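Local coordinates for L-lysine 6-monooxygenase involved in desferrioxamine biosynthesis (Erwinia amylovora CFBP1430, PDB 5O8P), which acts as the FAD- and NADP(H)-dependent cadaverine monooxygenase of desferrioxamine siderophore biosynthesis, probably hydroxylating an amine nitrogen of the diamine, at residues B[10-15]-B[36-41]; B[22-27]-B[112-117]; B[42-47]-B[106-111]; B[49-54]-B[99-104]. One frame throughout, in Å; residues are numbered along the deposited sequence.

Contact 1: residues B[10-15]-B[36-41]; sequences DFIGIG and VFLDQN. With FAD (flavin-adenine dinucleotide), chain C.
Gly13 joins the two strands through both of its polar backbone atoms: its N-H goes to Val36 O at 2.8 Å, and its O receives Leu38 N at 2.8 Å. Gly15 N continues the ladder to Leu38 O with an N-H...O angle of 168°. Packing is close on both faces of this buried pair. On one, the Phe11 and Phe37 rings form an offset edge-to-face pair, the edge of Phe11 toward Phe37, with planes 75° apart and centroids separated by 5.4 Å; Phe11 CE2 has Phe37 CZ as its nearest atom. On the other, Ile12 and Val36 lie side by side, Ile12 CG1 being 3.8 Å from Val36 CG1. Ile12 CG2 meets Leu38 CD2. The parallel strands 8-14 and 35-38, linked by helix 18-27, form the beta-alpha-beta unit of a Rossmann-type dinucleotide fold. At its cofactor end Gly15 CA lies 3.2 Å from FAD O4B, and Asp39 OD1 is 2.7 Å from FAD O3B of the adenosine ribose. Asp39 OD2 accepts Asn41 N from above the carboxylate plane, forming an Asx turn. The ends are looser: the bond from Val36 N to Phe11 O is weak at 3.4 Å, and the partly exposed Gln40, beyond strand 35-38, lies against the adenine.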
# COMPACT_ATOMS: atom_id res chain seq x y z
N ASP B 10 -22.36 18.34 39.73
CA ASP B 10 -22.63 16.89 39.62
C ASP B 10 -21.32 16.14 39.56
O ASP B 10 -21.17 15.06 40.16
CB ASP B 10 -23.51 16.57 38.41
CG ASP B 10 -24.96 17.02 38.59
OD1 ASP B 10 -25.58 16.68 39.62
OD2 ASP B 10 -25.47 17.72 37.68
N PHE B 11 -20.39 16.71 38.79
CA PHE B 11 -19.00 16.27 38.81
C PHE B 11 -18.06 17.42 38.47
O PHE B 11 -18.46 18.38 37.79
CB PHE B 11 -18.79 15.11 37.83
CG PHE B 11 -18.77 15.53 36.39
CD1 PHE B 11 -19.94 15.71 35.69
CD2 PHE B 11 -17.56 15.74 35.74
CE1 PHE B 11 -19.92 16.09 34.35
CE2 PHE B 11 -17.53 16.13 34.41
CZ PHE B 11 -18.71 16.30 33.70
N ILE B 12 -16.82 17.32 38.94
CA ILE B 12 -15.74 18.21 38.52
C ILE B 12 -14.64 17.37 37.90
O ILE B 12 -14.19 16.39 38.51
CB ILE B 12 -15.12 18.99 39.70
CG1 ILE B 12 -16.11 19.97 40.29
CG2 ILE B 12 -13.89 19.78 39.25
CD1 ILE B 12 -15.69 20.44 41.66
N GLY B 13 -14.21 17.75 36.70
CA GLY B 13 -13.05 17.13 36.07
C GLY B 13 -11.84 17.96 36.41
O GLY B 13 -11.86 19.18 36.25
N ILE B 14 -10.79 17.31 36.91
CA ILE B 14 -9.53 18.00 37.22
C ILE B 14 -8.48 17.55 36.21
O ILE B 14 -8.08 16.41 36.21
CB ILE B 14 -9.05 17.65 38.64
CG1 ILE B 14 -10.10 18.09 39.66
CG2 ILE B 14 -7.69 18.28 38.92
CD1 ILE B 14 -9.80 17.61 41.07
N GLY B 15 -8.04 18.48 35.38
CA GLY B 15 -7.14 18.21 34.26
C GLY B 15 -7.92 18.21 32.98
O GLY B 15 -8.99 17.62 32.93
N VAL B 36 -18.04 20.77 35.45
CA VAL B 36 -17.04 21.78 35.17
C VAL B 36 -15.66 21.12 35.19
O VAL B 36 -15.43 20.12 35.88
CB VAL B 36 -17.15 22.95 36.17
CG1 VAL B 36 -16.64 22.55 37.55
CG2 VAL B 36 -16.43 24.18 35.67
N PHE B 37 -14.74 21.70 34.41
CA PHE B 37 -13.43 21.15 34.22
C PHE B 37 -12.38 22.19 34.53
O PHE B 37 -12.43 23.29 33.99
CB PHE B 37 -13.28 20.69 32.78
CG PHE B 37 -14.14 19.52 32.43
CD1 PHE B 37 -13.67 18.22 32.61
CD2 PHE B 37 -15.44 19.71 31.96
CE1 PHE B 37 -14.48 17.14 32.30
CE2 PHE B 37 -16.25 18.62 31.67
CZ PHE B 37 -15.76 17.34 31.82
N LEU B 38 -11.41 21.82 35.36
CA LEU B 38 -10.37 22.72 35.86
C LEU B 38 -9.01 22.29 35.34
O LEU B 38 -8.64 21.15 35.51
CB LEU B 38 -10.34 22.63 37.39
CG LEU B 38 -11.37 23.37 38.24
CD1 LEU B 38 -12.69 23.62 37.53
CD2 LEU B 38 -11.58 22.64 39.56
N ASP B 39 -8.25 23.21 34.76
CA ASP B 39 -6.86 22.94 34.32
C ASP B 39 -5.96 24.13 34.66
O ASP B 39 -6.41 25.27 34.61
CB ASP B 39 -6.83 22.65 32.82
CG ASP B 39 -5.49 22.08 32.34
OD1 ASP B 39 -5.32 20.85 32.38
OD2 ASP B 39 -4.61 22.86 31.93
N GLN B 40 -4.69 23.86 34.98
CA GLN B 40 -3.77 24.90 35.43
C GLN B 40 -3.13 25.72 34.31
O GLN B 40 -2.71 26.86 34.54
CB GLN B 40 -2.70 24.31 36.35
CG GLN B 40 -1.65 23.47 35.68
CD GLN B 40 -0.87 22.66 36.70
OE1 GLN B 40 -0.39 23.18 37.73
NE2 GLN B 40 -0.74 21.39 36.42
N ASN B 41 -3.06 25.16 33.11
CA ASN B 41 -2.49 25.84 31.95
C ASN B 41 -3.47 26.88 31.43
O ASN B 41 -4.65 26.85 31.79
CB ASN B 41 -2.13 24.84 30.85
CG ASN B 41 -1.13 23.82 31.31
OD1 ASN B 41 -1.36 22.63 31.22
ND2 ASN B 41 -0.01 24.29 31.85
PA FAD C . -2.53 15.34 29.46
O1A FAD C . -1.97 16.15 28.31
O2A FAD C . -1.57 14.73 30.46
O5B FAD C . -3.56 16.32 30.22
C5B FAD C . -3.44 16.64 31.60
C4B FAD C . -3.79 18.10 31.91
O4B FAD C . -4.07 18.23 33.31
C3B FAD C . -2.64 19.05 31.61
O3B FAD C . -3.14 20.17 30.88
C2B FAD C . -2.08 19.41 32.99
O2B FAD C . -1.52 20.73 33.07
C1B FAD C . -3.31 19.30 33.87
N9A FAD C . -3.05 19.14 35.33
C8A FAD C . -2.25 18.26 35.96
N7A FAD C . -2.31 18.45 37.31
C5A FAD C . -3.17 19.46 37.55
C6A FAD C . -3.70 20.19 38.74
N6A FAD C . -3.31 19.85 40.00
N1A FAD C . -4.59 21.19 38.53
C2A FAD C . -4.99 21.55 37.29
N3A FAD C . -4.54 20.94 36.18
C4A FAD C . -3.65 19.91 36.24
N1 FAD C . -2.24 8.20 22.10
C2 FAD C . -2.99 7.87 21.01
O2 FAD C . -3.98 7.12 21.18
N3 FAD C . -2.70 8.32 19.77
C4 FAD C . -1.64 9.12 19.53
O4 FAD C . -1.39 9.52 18.38
C4X FAD C . -0.78 9.53 20.67
N5 FAD C . 0.29 10.34 20.50
C5X FAD C . 1.06 10.69 21.56
C6 FAD C . 2.15 11.52 21.32
C7 FAD C . 2.98 11.93 22.36
C7M FAD C . 4.16 12.83 22.08
C8 FAD C . 2.70 11.46 23.75
C8M FAD C . 3.58 11.89 24.89
C9 FAD C . 1.61 10.62 23.99
C9A FAD C . 0.76 10.21 22.95
N10 FAD C . -0.38 9.35 23.16
C10 FAD C . -1.15 9.00 22.01
C1' FAD C . -0.79 8.81 24.49
C2' FAD C . -1.86 9.68 25.18
O2' FAD C . -2.91 10.02 24.24
C3' FAD C . -1.31 10.97 25.81
O3' FAD C . -0.34 10.65 26.82
C4' FAD C . -2.39 11.86 26.44
O4' FAD C . -1.95 13.22 26.45
C5' FAD C . -2.75 11.44 27.87
O5' FAD C . -4.06 11.91 28.18
P FAD C . -4.29 12.93 29.40
O1P FAD C . -5.75 13.30 29.43
O2P FAD C . -3.66 12.23 30.57
O3P FAD C . -3.43 14.17 28.78

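Contact 2: residues B[22-27]-B[112-117]; sequences GLACLS and ERLGNL
Asn116 reaches the helix residue Ala24 through its carboxamide. From CB, which is directed toward helix 18-27, a chi1 of 50° places CG between the backbone N and the carbonyl carbon, 4.1 Å from Ala24 CB. The amide then divides: OD1 rests 3.8 Å from Ala24 CB, whereas ND2 donates to Ala24 O at 3.1 Å. That bond is nearly straight, 172° at the hydrogen, and its acceptor lies in the amide plane, although the donor is tilted from the plane of the Ala24 carbonyl. The helix concerned belongs to the FAD-binding beta-alpha-beta unit, and Asn116 sits in the turn that leads from helix 100-113 into strand 117-118 of the same sheet. Apolar groups flank the polar bond. Leu114 CD1 is 3.9 Å from Cys25 SG and also touches Ala24 CB, while Leu117 CD2 approaches that methyl at 3.8 Å. One turn along, Ser27 OG bonds to Leu23 O at 2.7 Å, and Ser27 N reaches the same oxygen from the opposite face of the carbonyl plane.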
# COMPACT_ATOMS: atom_id res chain seq x y z
N GLY B 22 -12.55 15.33 26.01
CA GLY B 22 -13.57 14.45 25.45
C GLY B 22 -14.79 14.41 26.33
O GLY B 22 -15.89 14.74 25.87
N LEU B 23 -14.61 14.05 27.60
CA LEU B 23 -15.72 14.04 28.57
C LEU B 23 -16.50 15.35 28.54
O LEU B 23 -17.73 15.34 28.62
CB LEU B 23 -15.21 13.78 29.99
CG LEU B 23 -16.25 13.52 31.08
CD1 LEU B 23 -17.29 12.51 30.65
CD2 LEU B 23 -15.57 13.06 32.35
N ALA B 24 -15.78 16.46 28.40
CA ALA B 24 -16.40 17.78 28.36
C ALA B 24 -17.31 17.96 27.16
O ALA B 24 -18.43 18.46 27.32
CB ALA B 24 -15.35 18.87 28.39
N CYS B 25 -16.85 17.56 25.98
CA CYS B 25 -17.69 17.65 24.78
C CYS B 25 -18.89 16.72 24.87
O CYS B 25 -19.97 17.04 24.40
CB CYS B 25 -16.92 17.28 23.53
SG CYS B 25 -15.43 18.24 23.21
N LEU B 26 -18.69 15.55 25.45
CA LEU B 26 -19.77 14.59 25.60
C LEU B 26 -20.76 15.02 26.66
O LEU B 26 -21.95 14.79 26.48
CB LEU B 26 -19.23 13.19 25.88
CG LEU B 26 -18.50 12.54 24.70
CD1 LEU B 26 -17.88 11.21 25.11
CD2 LEU B 26 -19.42 12.34 23.51
N SER B 27 -20.29 15.66 27.74
CA SER B 27 -21.18 16.08 28.85
C SER B 27 -21.95 17.37 28.60
O SER B 27 -23.05 17.50 29.11
CB SER B 27 -20.44 16.17 30.19
OG SER B 27 -19.28 16.94 30.12
N GLU B 112 -12.17 26.01 22.85
CA GLU B 112 -12.70 27.37 22.70
C GLU B 112 -14.25 27.36 22.65
O GLU B 112 -14.89 28.13 23.35
CB GLU B 112 -12.08 28.03 21.45
CG GLU B 112 -11.89 29.54 21.52
CD GLU B 112 -13.19 30.35 21.44
OE1 GLU B 112 -14.16 29.89 20.78
OE2 GLU B 112 -13.24 31.45 22.05
N ARG B 113 -14.84 26.47 21.85
CA ARG B 113 -16.31 26.39 21.68
C ARG B 113 -17.04 26.04 22.98
O ARG B 113 -18.18 26.44 23.18
CB ARG B 113 -16.68 25.36 20.60
CG ARG B 113 -17.57 25.87 19.48
CD ARG B 113 -18.05 24.73 18.57
NE ARG B 113 -19.22 24.09 19.19
CZ ARG B 113 -20.41 23.87 18.62
NH1 ARG B 113 -20.65 24.20 17.34
NH2 ARG B 113 -21.38 23.30 19.35
N LEU B 114 -16.40 25.26 23.84
CA LEU B 114 -17.04 24.77 25.06
C LEU B 114 -17.23 25.87 26.10
O LEU B 114 -16.48 26.85 26.15
CB LEU B 114 -16.21 23.64 25.70
CG LEU B 114 -16.24 22.28 24.99
CD1 LEU B 114 -15.03 21.44 25.40
CD2 LEU B 114 -17.52 21.55 25.31
N GLY B 115 -18.25 25.66 26.93
CA GLY B 115 -18.53 26.51 28.07
C GLY B 115 -18.07 25.96 29.42
O GLY B 115 -17.86 26.73 30.35
N ASN B 116 -17.90 24.65 29.52
CA ASN B 116 -17.66 24.00 30.82
C ASN B 116 -16.20 23.90 31.25
O ASN B 116 -15.90 23.21 32.22
CB ASN B 116 -18.34 22.62 30.88
CG ASN B 116 -18.03 21.74 29.69
OD1 ASN B 116 -17.22 22.10 28.83
ND2 ASN B 116 -18.69 20.58 29.62
N LEU B 117 -15.30 24.61 30.57
CA LEU B 117 -13.86 24.57 30.91
C LEU B 117 -13.45 25.81 31.68
O LEU B 117 -13.89 26.89 31.34
CB LEU B 117 -13.02 24.45 29.64
CG LEU B 117 -13.40 23.32 28.68
CD1 LEU B 117 -12.45 23.29 27.50
CD2 LEU B 117 -13.43 21.98 29.43

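Contact 3: residues B[42-47]-B[106-111]. With FAD (flavin-adenine dinucleotide), chain C.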
# COMPACT_ATOMS: atom_id res chain seq x y z
N PRO B 42 -2.99 27.83 30.60
CA PRO B 42 -3.87 28.88 30.06
C PRO B 42 -4.77 28.45 28.90
O PRO B 42 -5.74 29.12 28.58
CB PRO B 42 -2.88 29.95 29.60
CG PRO B 42 -1.64 29.21 29.27
CD PRO B 42 -1.58 28.09 30.27
N GLY B 43 -4.44 27.33 28.26
CA GLY B 43 -5.28 26.76 27.23
C GLY B 43 -4.86 25.35 26.94
O GLY B 43 -3.92 24.82 27.57
N PHE B 44 -5.56 24.71 26.01
CA PHE B 44 -5.18 23.38 25.59
C PHE B 44 -3.97 23.51 24.69
O PHE B 44 -3.95 24.33 23.76
CB PHE B 44 -6.31 22.70 24.83
CG PHE B 44 -6.07 21.25 24.57
CD1 PHE B 44 -6.46 20.30 25.51
CD2 PHE B 44 -5.45 20.83 23.40
CE1 PHE B 44 -6.26 18.94 25.27
CE2 PHE B 44 -5.23 19.50 23.16
CZ PHE B 44 -5.65 18.54 24.09
N ASP B 45 -2.94 22.72 24.97
CA ASP B 45 -1.73 22.72 24.16
C ASP B 45 -1.03 21.41 24.45
O ASP B 45 -0.38 21.25 25.48
CB ASP B 45 -0.85 23.94 24.47
CG ASP B 45 -0.08 24.47 23.25
OD1 ASP B 45 -0.29 23.98 22.11
OD2 ASP B 45 0.76 25.39 23.45
N TRP B 46 -1.21 20.47 23.52
CA TRP B 46 -0.90 19.05 23.73
C TRP B 46 0.41 18.65 23.10
O TRP B 46 0.58 18.75 21.87
CB TRP B 46 -2.01 18.22 23.12
CG TRP B 46 -1.99 16.76 23.37
CD1 TRP B 46 -2.08 16.13 24.58
CD2 TRP B 46 -1.92 15.73 22.37
NE1 TRP B 46 -2.05 14.76 24.40
CE2 TRP B 46 -1.95 14.49 23.05
CE3 TRP B 46 -1.79 15.74 20.97
CZ2 TRP B 46 -1.88 13.26 22.38
CZ3 TRP B 46 -1.72 14.52 20.29
CH2 TRP B 46 -1.77 13.30 21.00
N HIS B 47 1.33 18.23 23.97
CA HIS B 47 2.62 17.63 23.60
C HIS B 47 3.30 18.34 22.43
O HIS B 47 3.52 17.75 21.36
CB HIS B 47 2.44 16.12 23.36
CG HIS B 47 2.05 15.34 24.59
ND1 HIS B 47 2.53 15.65 25.84
CD2 HIS B 47 1.19 14.31 24.76
CE1 HIS B 47 2.00 14.82 26.73
NE2 HIS B 47 1.19 14.00 26.10
N TYR B 106 -7.50 21.23 16.21
CA TYR B 106 -8.86 20.73 16.43
C TYR B 106 -9.26 20.73 17.92
O TYR B 106 -10.32 21.23 18.27
CB TYR B 106 -9.05 19.35 15.76
CG TYR B 106 -10.10 18.44 16.37
CD1 TYR B 106 -11.45 18.72 16.22
CD2 TYR B 106 -9.74 17.28 17.06
CE1 TYR B 106 -12.43 17.89 16.77
CE2 TYR B 106 -10.70 16.44 17.62
CZ TYR B 106 -12.05 16.75 17.47
OH TYR B 106 -13.02 15.92 18.03
N CYS B 107 -8.40 20.20 18.78
CA CYS B 107 -8.67 20.21 20.22
C CYS B 107 -8.81 21.63 20.77
O CYS B 107 -9.59 21.87 21.67
CB CYS B 107 -7.59 19.46 20.99
SG CYS B 107 -7.68 17.67 20.80
N GLN B 108 -8.05 22.56 20.20
CA GLN B 108 -8.09 23.96 20.63
C GLN B 108 -9.40 24.59 20.21
O GLN B 108 -10.04 25.26 20.99
CB GLN B 108 -6.91 24.76 20.06
CG GLN B 108 -5.60 24.49 20.80
CD GLN B 108 -4.39 25.11 20.13
OE1 GLN B 108 -4.48 25.67 19.03
NE2 GLN B 108 -3.24 25.00 20.77
N TRP B 109 -9.81 24.35 18.97
CA TRP B 109 -11.13 24.77 18.49
C TRP B 109 -12.26 24.26 19.38
O TRP B 109 -13.18 25.00 19.69
CB TRP B 109 -11.32 24.29 17.06
CG TRP B 109 -12.67 24.47 16.53
CD1 TRP B 109 -13.17 25.57 15.93
CD2 TRP B 109 -13.70 23.50 16.52
NE1 TRP B 109 -14.46 25.36 15.54
CE2 TRP B 109 -14.82 24.09 15.89
CE3 TRP B 109 -13.79 22.18 16.97
CZ2 TRP B 109 -16.01 23.41 15.71
CZ3 TRP B 109 -14.98 21.50 16.77
CH2 TRP B 109 -16.07 22.12 16.14
N ALA B 110 -12.20 22.99 19.76
CA ALA B 110 -13.21 22.42 20.64
C ALA B 110 -13.19 23.09 22.01
O ALA B 110 -14.23 23.50 22.52
CB ALA B 110 -13.01 20.92 20.79
N ALA B 111 -12.01 23.23 22.59
CA ALA B 111 -11.86 23.85 23.91
C ALA B 111 -12.41 25.28 23.93
O ALA B 111 -13.03 25.68 24.89
CB ALA B 111 -10.41 23.83 24.35
PA FAD C . -2.53 15.34 29.46
O1A FAD C . -1.97 16.15 28.31
O2A FAD C . -1.57 14.73 30.46
O5B FAD C . -3.56 16.32 30.22
C5B FAD C . -3.44 16.64 31.60
C4B FAD C . -3.79 18.10 31.91
O4B FAD C . -4.07 18.23 33.31
C3B FAD C . -2.64 19.05 31.61
O3B FAD C . -3.14 20.17 30.88
C2B FAD C . -2.08 19.41 32.99
O2B FAD C . -1.52 20.73 33.07
C1B FAD C . -3.31 19.30 33.87
N9A FAD C . -3.05 19.14 35.33
C8A FAD C . -2.25 18.26 35.96
N7A FAD C . -2.31 18.45 37.31
C5A FAD C . -3.17 19.46 37.55
C6A FAD C . -3.70 20.19 38.74
N6A FAD C . -3.31 19.85 40.00
N1A FAD C . -4.59 21.19 38.53
C2A FAD C . -4.99 21.55 37.29
N3A FAD C . -4.54 20.94 36.18
C4A FAD C . -3.65 19.91 36.24
N1 FAD C . -2.24 8.20 22.10
C2 FAD C . -2.99 7.87 21.01
O2 FAD C . -3.98 7.12 21.18
N3 FAD C . -2.70 8.32 19.77
C4 FAD C . -1.64 9.12 19.53
O4 FAD C . -1.39 9.52 18.38
C4X FAD C . -0.78 9.53 20.67
N5 FAD C . 0.29 10.34 20.50
C5X FAD C . 1.06 10.69 21.56
C6 FAD C . 2.15 11.52 21.32
C7 FAD C . 2.98 11.93 22.36
C7M FAD C . 4.16 12.83 22.08
C8 FAD C . 2.70 11.46 23.75
C8M FAD C . 3.58 11.89 24.89
C9 FAD C . 1.61 10.62 23.99
C9A FAD C . 0.76 10.21 22.95
N10 FAD C . -0.38 9.35 23.16
C10 FAD C . -1.15 9.00 22.01
C1' FAD C . -0.79 8.81 24.49
C2' FAD C . -1.86 9.68 25.18
O2' FAD C . -2.91 10.02 24.24
C3' FAD C . -1.31 10.97 25.81
O3' FAD C . -0.34 10.65 26.82
C4' FAD C . -2.39 11.86 26.44
O4' FAD C . -1.95 13.22 26.45
C5' FAD C . -2.75 11.44 27.87
O5' FAD C . -4.06 11.91 28.18
P FAD C . -4.29 12.93 29.40
O1P FAD C . -5.75 13.30 29.43
O2P FAD C . -3.66 12.23 30.57
O3P FAD C . -3.43 14.17 28.78
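Phe44 presents its ring to Cys107 on helix 100-113. CE2 is the ring atom nearest Cys107 CB, at 3.2 Å, and SG stands 4.5 Å from the ring centroid in an oblique sulfur-aromatic contact, 43° off the normal. Phe44 CB also meets Ala111 CB. The backbone of Phe44 is held separately: Gln108 CG lies anti to the carbonyl carbon of its own residue, and the chain runs extended from there until NE2 donates to Phe44 O at 3.1 Å, with 150° at the hydrogen. Further out, Pro18 and Leu21 of helix 18-27 also pack on Phe44. Beyond Phe44 the loop turns to the cofactor. Trp46 NE1 donates to FAD O4' at 2.6 Å and 167°, and one face of its indole carries His47 CD2, offset toward the rim; His47 itself is poorly ordered. Trp46 is positioned by Asn104 OD1, which accepts its backbone N, and by an edge-to-face meeting with Tyr103. The 42-47 loop thus forms part of the FAD site, binding the ribityl chain, with helix 100-113 behind it.

Contact 4: residues B[49-54]-B[99-104]. With FAD (flavin-adenine dinucleotide), chain C.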
# COMPACT_ATOMS: atom_id res chain seq x y z
N GLY B 49 6.37 19.74 22.35
CA GLY B 49 7.78 19.38 22.16
C GLY B 49 8.02 18.30 21.11
O GLY B 49 9.10 18.21 20.56
N MET B 50 7.01 17.47 20.88
CA MET B 50 7.03 16.38 19.90
C MET B 50 6.18 16.66 18.66
O MET B 50 5.92 15.74 17.89
CB MET B 50 6.52 15.10 20.58
CG MET B 50 7.51 14.39 21.48
SD MET B 50 9.08 14.10 20.65
CE MET B 50 8.57 13.33 19.12
N MET B 51 5.79 17.91 18.46
CA MET B 51 4.85 18.22 17.40
C MET B 51 5.60 18.57 16.12
O MET B 51 5.63 19.73 15.71
CB MET B 51 3.90 19.35 17.82
CG MET B 51 2.77 19.62 16.84
SD MET B 51 1.48 20.52 17.69
CE MET B 51 2.00 22.23 17.50
N LEU B 52 6.19 17.55 15.53
CA LEU B 52 7.00 17.66 14.34
C LEU B 52 6.05 17.77 13.15
O LEU B 52 4.98 17.16 13.15
CB LEU B 52 7.86 16.40 14.16
CG LEU B 52 8.79 15.99 15.31
CD1 LEU B 52 9.35 14.59 15.13
CD2 LEU B 52 9.93 16.98 15.40
N GLU B 53 6.47 18.51 12.12
CA GLU B 53 5.68 18.69 10.89
C GLU B 53 5.19 17.37 10.27
O GLU B 53 4.07 17.29 9.78
CB GLU B 53 6.47 19.47 9.84
CG GLU B 53 5.87 19.44 8.45
CD GLU B 53 6.56 20.38 7.47
OE1 GLU B 53 6.72 21.58 7.79
OE2 GLU B 53 6.93 19.91 6.37
N SER B 54 6.06 16.36 10.28
CA SER B 54 5.73 15.08 9.67
C SER B 54 4.93 14.15 10.57
O SER B 54 4.42 13.16 10.09
CB SER B 54 7.02 14.38 9.24
OG SER B 54 7.75 13.93 10.37
N MET B 99 -2.48 14.77 11.23
CA MET B 99 -1.21 15.34 11.67
C MET B 99 -1.39 15.79 13.12
O MET B 99 -2.43 16.33 13.46
CB MET B 99 -0.88 16.58 10.83
CG MET B 99 -0.79 16.40 9.32
SD MET B 99 0.09 14.96 8.72
CE MET B 99 1.70 15.05 9.51
N ARG B 100 -0.39 15.61 13.98
CA ARG B 100 -0.48 16.11 15.35
C ARG B 100 -0.77 17.59 15.42
O ARG B 100 -1.47 18.03 16.31
CB ARG B 100 0.80 15.88 16.14
CG ARG B 100 1.08 14.44 16.45
CD ARG B 100 1.38 14.21 17.92
NE ARG B 100 2.10 12.96 18.04
CZ ARG B 100 3.40 12.81 17.82
NH1 ARG B 100 4.17 13.83 17.45
NH2 ARG B 100 3.94 11.60 17.95
N LYS B 101 -0.22 18.35 14.48
CA LYS B 101 -0.50 19.77 14.44
C LYS B 101 -1.98 20.03 14.21
O LYS B 101 -2.55 20.93 14.83
CB LYS B 101 0.36 20.47 13.38
CG LYS B 101 -0.07 21.90 13.07
CD LYS B 101 1.07 22.76 12.56
CE LYS B 101 1.81 23.40 13.73
NZ LYS B 101 3.06 24.07 13.29
N GLU B 102 -2.62 19.26 13.34
CA GLU B 102 -4.03 19.44 13.07
C GLU B 102 -4.88 18.97 14.25
O GLU B 102 -5.88 19.59 14.57
CB GLU B 102 -4.43 18.74 11.77
CG GLU B 102 -5.84 19.08 11.31
CD GLU B 102 -6.03 18.93 9.81
OE1 GLU B 102 -5.54 17.95 9.21
OE2 GLU B 102 -6.70 19.81 9.23
N TYR B 103 -4.50 17.88 14.91
CA TYR B 103 -5.26 17.39 16.05
C TYR B 103 -5.25 18.42 17.14
O TYR B 103 -6.26 18.66 17.80
CB TYR B 103 -4.68 16.08 16.58
CG TYR B 103 -5.39 15.51 17.79
CD1 TYR B 103 -6.63 14.88 17.68
CD2 TYR B 103 -4.82 15.56 19.04
CE1 TYR B 103 -7.27 14.34 18.79
CE2 TYR B 103 -5.45 15.02 20.16
CZ TYR B 103 -6.66 14.41 20.02
OH TYR B 103 -7.28 13.88 21.14
N ASN B 104 -4.08 19.04 17.32
CA ASN B 104 -3.91 20.08 18.32
C ASN B 104 -4.78 21.28 17.99
O ASN B 104 -5.46 21.78 18.87
CB ASN B 104 -2.43 20.49 18.43
CG ASN B 104 -2.15 21.39 19.63
OD1 ASN B 104 -2.54 21.07 20.76
ND2 ASN B 104 -1.47 22.51 19.38
PA FAD C . -2.53 15.34 29.46
O1A FAD C . -1.97 16.15 28.31
O2A FAD C . -1.57 14.73 30.46
O5B FAD C . -3.56 16.32 30.22
C5B FAD C . -3.44 16.64 31.60
C4B FAD C . -3.79 18.10 31.91
O4B FAD C . -4.07 18.23 33.31
C3B FAD C . -2.64 19.05 31.61
O3B FAD C . -3.14 20.17 30.88
C2B FAD C . -2.08 19.41 32.99
O2B FAD C . -1.52 20.73 33.07
C1B FAD C . -3.31 19.30 33.87
N9A FAD C . -3.05 19.14 35.33
C8A FAD C . -2.25 18.26 35.96
N7A FAD C . -2.31 18.45 37.31
C5A FAD C . -3.17 19.46 37.55
C6A FAD C . -3.70 20.19 38.74
N6A FAD C . -3.31 19.85 40.00
N1A FAD C . -4.59 21.19 38.53
C2A FAD C . -4.99 21.55 37.29
N3A FAD C . -4.54 20.94 36.18
C4A FAD C . -3.65 19.91 36.24
N1 FAD C . -2.24 8.20 22.10
C2 FAD C . -2.99 7.87 21.01
O2 FAD C . -3.98 7.12 21.18
N3 FAD C . -2.70 8.32 19.77
C4 FAD C . -1.64 9.12 19.53
O4 FAD C . -1.39 9.52 18.38
C4X FAD C . -0.78 9.53 20.67
N5 FAD C . 0.29 10.34 20.50
C5X FAD C . 1.06 10.69 21.56
C6 FAD C . 2.15 11.52 21.32
C7 FAD C . 2.98 11.93 22.36
C7M FAD C . 4.16 12.83 22.08
C8 FAD C . 2.70 11.46 23.75
C8M FAD C . 3.58 11.89 24.89
C9 FAD C . 1.61 10.62 23.99
C9A FAD C . 0.76 10.21 22.95
N10 FAD C . -0.38 9.35 23.16
C10 FAD C . -1.15 9.00 22.01
C1' FAD C . -0.79 8.81 24.49
C2' FAD C . -1.86 9.68 25.18
O2' FAD C . -2.91 10.02 24.24
C3' FAD C . -1.31 10.97 25.81
O3' FAD C . -0.34 10.65 26.82
C4' FAD C . -2.39 11.86 26.44
O4' FAD C . -1.95 13.22 26.45
C5' FAD C . -2.75 11.44 27.87
O5' FAD C . -4.06 11.91 28.18
P FAD C . -4.29 12.93 29.40
O1P FAD C . -5.75 13.30 29.43
O2P FAD C . -3.66 12.23 30.57
O3P FAD C . -3.43 14.17 28.78
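Met50 and Arg100 meet beside the isoalloxazine ring of FAD, where the 49-54 loop runs past the start of helix 100-113 in the flavin and nicotinamide-nucleotide region of the enzyme. Met50 CB is 3.6 Å from FAD C7M, and Met50 O lies at the edge of the Arg100 guanidinium, near its plane. The methyl C7M itself stands over the centre of one guanidinium face, while Arg100 NE is 3.6 Å from FAD C6. Arg100, an NADP(+)-binding residue, also makes a salt bridge through NH2 to Glu206, which gives its charge a second-shell partner. Met51 is the centre of an inverse gamma turn, closed by a weak bond from Leu52 N to Met50 O. Its CG is anti to the backbone N (chi1 -173°), and the chain then crosses Lys101 and Asn104 at about right angles: SD is 3.9 Å from Lys101 CA and 3.9 Å from Asn104 ND2, and CE is 4.0 Å from Lys101 CE. Lys101 NZ continues to Asp292 of the second subunit. The Glu53 carboxylate likewise forms a salt bridge with Lys289 of that subunit, so the subunit interface borders this side. Its backbone returns to Met99, the N-cap residue. Bends at chi2 (-44°) and chi3 fold the Met99 chain, and CE rests 3.3 Å from Glu53 O and 3.4 Å from Ser54 O.

Overall arrangement
Contacts 1 to 4 follow a bent path, with successive centres about 10, 11 and 12 Å apart, those of contacts 1 and 3 about 14 Å apart and the outer two about 25 Å apart. Helix 100-113 links three of them: contact 4 takes its start, contact 3 its middle and contact 2 the turn that follows its end. Contacts 1 and 2 share the beta-alpha-beta unit and touch, Phe37 N lying 2.9 Å from Asn116 O. Along the chain their segments alternate, whereas contact 1 closes before contact 3 opens, and contact 4 falls within the span of contact 3. Contacts 1, 3 and 4 follow the extended FAD, meeting its adenosine, ribityl and isoalloxazine parts respectively.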